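Local structure of Cyclo(L-leucyl-L-leucyl) synthase (Staphylococcus haemolyticus, 6EZ3) at residues Q2-D7 with I221-K226. The protein catalyses the ATP-independent formation of cyclodipeptides from aminoacyl-tRNAs, making cyclo(L-leucyl-L-leucyl) from two molecules of leucyl-tRNA. Sequence-based numbering, arbitrary orientation.
Sequences QNFKVD and IILTEK
Strand 4-8 is the outermost strand at one end of the six-stranded mixed sheet of this Rossmann-like (HUP-class) cyclodipeptide synthase, and it pairs antiparallel with strand 218-225, so the two chain termini lie side by side. The antiparallel assignment rests on the 155° between the segment axes and on alternating hydrogen-bonded (Lys5 with Thr224, Asp7 with Ile222) and non-hydrogen-bonded pairs (Phe4 with Glu225, Val6 with Leu223). Lys5 N donates to Thr224 O at 2.7 Å, in the carbonyl plane. Past the pairs, Lys226 N still reaches Asn3 O at 2.8 Å, approaching from above the carbonyl plane.

Phe4, Val6, Leu223 and Glu225 share one face, with helix 36-49 over Phe4, Leu223 and Glu225 and Tyr17 of helix 11-19 against Val6. From CB, which neighbours Thr224 O, Phe4 sets CG anti to the carbonyl carbon and beside the backbone N (chi1 -85°). CD1 then meets Leu223 CB at 3.4 Å, CE1 touches both Leu223 CB and Glu225 CG, and CZ touches the same Glu225 CG at 4.0 Å. The ring also meets that of Trp45, while the Glu225 chain runs extended beyond CG, its carboxylate held by salt bridges to Lys33 and Lys41. Val6 splits its branches: CG1 packs on Ile221 CB and CD1, CG2 on Leu223 CD2 at 3.7 Å.

On the other face, Lys5 CG is anti to the backbone N (chi1 -166°) and the chain bends at chi2, carrying NZ to a salt bridge with Asp7 OD1, 2.9 Å away on the syn lone pair. Lys5 O is gripped twice by Thr224: N donates in the carbonyl plane at 2.9 Å, and OG1 donates from above it at 3.1 Å.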
loop_
_atom_site.group_PDB
_atom_site.type_symbol
_atom_site.label_atom_id
_atom_site.label_comp_id
_atom_site.label_asym_id
_atom_site.label_seq_id
_atom_site.Cartn_x
_atom_site.Cartn_y
_atom_site.Cartn_z
ATOM N N GLN A 2 5.501 -18.127 9.278
ATOM C CA GLN A 2 5.885 -19.011 10.395
ATOM C C GLN A 2 4.895 -18.840 11.544
ATOM O O GLN A 2 4.447 -19.811 12.161
ATOM C CB GLN A 2 7.292 -18.680 10.922
ATOM C CG GLN A 2 8.295 -18.178 9.898
ATOM C CD GLN A 2 9.461 -17.588 10.637
ATOM O OE1 GLN A 2 9.449 -16.413 11.021
ATOM N NE2 GLN A 2 10.454 -18.411 10.934
ATOM N N ASN A 3 4.594 -17.574 11.833
ATOM C CA ASN A 3 3.674 -17.110 12.857
ATOM C C ASN A 3 2.517 -16.368 12.167
ATOM O O ASN A 3 1.697 -15.729 12.843
ATOM C CB ASN A 3 4.423 -16.209 13.876
ATOM C CG ASN A 3 5.416 -15.207 13.304
ATOM O OD1 ASN A 3 6.324 -15.535 12.513
ATOM N ND2 ASN A 3 5.315 -13.968 13.771
ATOM N N PHE A 4 2.457 -16.493 10.800
ATOM C CA PHE A 4 1.485 -15.880 9.879
ATOM C C PHE A 4 0.872 -16.846 8.893
ATOM O O PHE A 4 1.598 -17.533 8.170
ATOM C CB PHE A 4 2.155 -14.770 9.062
ATOM C CG PHE A 4 2.171 -13.459 9.778
ATOM C CD1 PHE A 4 1.176 -12.529 9.569
ATOM C CD2 PHE A 4 3.182 -13.155 10.678
ATOM C CE1 PHE A 4 1.189 -11.310 10.240
ATOM C CE2 PHE A 4 3.196 -11.933 11.352
ATOM C CZ PHE A 4 2.195 -11.024 11.136
ATOM N N LYS A 5 -0.464 -16.819 8.790
ATOM C CA LYS A 5 -1.218 -17.586 7.805
ATOM C C LYS A 5 -1.281 -16.704 6.544
ATOM O O LYS A 5 -1.771 -15.558 6.608
ATOM C CB LYS A 5 -2.633 -17.931 8.312
ATOM C CG LYS A 5 -3.323 -19.011 7.475
ATOM C CD LYS A 5 -4.730 -18.615 7.008
ATOM C CE LYS A 5 -5.324 -19.744 6.199
ATOM N NZ LYS A 5 -6.516 -19.330 5.422
ATOM N N VAL A 6 -0.750 -17.221 5.422
ATOM C CA VAL A 6 -0.686 -16.457 4.175
ATOM C C VAL A 6 -1.760 -16.890 3.173
ATOM O O VAL A 6 -1.851 -18.082 2.861
ATOM C CB VAL A 6 0.744 -16.496 3.575
ATOM C CG1 VAL A 6 0.843 -15.672 2.296
ATOM C CG2 VAL A 6 1.775 -16.030 4.592
ATOM N N ASP A 7 -2.556 -15.919 2.659
ATOM C CA ASP A 7 -3.592 -16.154 1.636
ATOM C C ASP A 7 -3.180 -15.473 0.341
ATOM O O ASP A 7 -2.365 -14.571 0.370
ATOM C CB ASP A 7 -4.985 -15.711 2.108
ATOM C CG ASP A 7 -5.481 -16.497 3.317
ATOM O OD1 ASP A 7 -5.873 -17.683 3.136
ATOM O OD2 ASP A 7 -5.439 -15.938 4.462
ATOM N N ILE A 221 -0.571 -10.722 -1.252
ATOM C CA ILE A 221 -0.791 -11.735 -0.211
ATOM C C ILE A 221 -1.460 -11.131 1.030
ATOM O O ILE A 221 -1.239 -9.954 1.347
ATOM C CB ILE A 221 0.482 -12.563 0.134
ATOM C CG1 ILE A 221 1.577 -11.707 0.818
ATOM C CG2 ILE A 221 1.015 -13.293 -1.098
ATOM C CD1 ILE A 221 2.806 -12.480 1.433
ATOM N N ILE A 222 -2.292 -11.938 1.712
ATOM C CA ILE A 222 -2.995 -11.549 2.945
ATOM C C ILE A 222 -2.404 -12.272 4.153
ATOM O O ILE A 222 -2.455 -13.514 4.222
ATOM C CB ILE A 222 -4.537 -11.711 2.852
ATOM C CG1 ILE A 222 -5.096 -10.944 1.648
ATOM C CG2 ILE A 222 -5.198 -11.228 4.129
ATOM C CD1 ILE A 222 -5.696 -11.775 0.676
ATOM N N LEU A 223 -1.860 -11.484 5.106
ATOM C CA LEU A 223 -1.226 -11.993 6.332
ATOM C C LEU A 223 -2.155 -11.988 7.544
ATOM O O LEU A 223 -2.508 -10.908 8.052
ATOM C CB LEU A 223 0.027 -11.164 6.698
ATOM C CG LEU A 223 1.165 -11.096 5.741
ATOM C CD1 LEU A 223 2.247 -10.242 6.308
ATOM C CD2 LEU A 223 1.662 -12.469 5.390
ATOM N N THR A 224 -2.453 -13.177 8.083
ATOM C CA THR A 224 -3.255 -13.265 9.309
ATOM C C THR A 224 -2.428 -13.933 10.440
ATOM O O THR A 224 -1.775 -14.953 10.213
ATOM C CB THR A 224 -4.606 -13.867 9.018
ATOM O OG1 THR A 224 -4.451 -14.860 7.997
ATOM C CG2 THR A 224 -5.577 -12.802 8.515
ATOM N N GLU A 225 -2.376 -13.277 11.619
ATOM C CA GLU A 225 -1.587 -13.724 12.767
ATOM C C GLU A 225 -2.018 -15.100 13.242
ATOM O O GLU A 225 -3.221 -15.384 13.316
ATOM C CB GLU A 225 -1.640 -12.703 13.923
ATOM C CG GLU A 225 -0.979 -11.359 13.628
ATOM C CD GLU A 225 -0.938 -10.349 14.767
ATOM O OE1 GLU A 225 -1.653 -9.321 14.682
ATOM O OE2 GLU A 225 -0.158 -10.568 15.727
ATOM N N LYS A 226 -1.030 -15.976 13.477
ATOM C CA LYS A 226 -1.261 -17.328 13.969
ATOM C C LYS A 226 -1.144 -17.349 15.504
ATOM O O LYS A 226 -1.577 -16.411 16.188
ATOM C CB LYS A 226 -0.267 -18.308 13.342
ATOM C CG LYS A 226 -0.622 -18.691 11.928
ATOM C CD LYS A 226 -0.212 -20.118 11.644
ATOM C CE LYS A 226 -0.698 -20.582 10.294
ATOM N NZ LYS A 226 -0.636 -22.064 10.157
#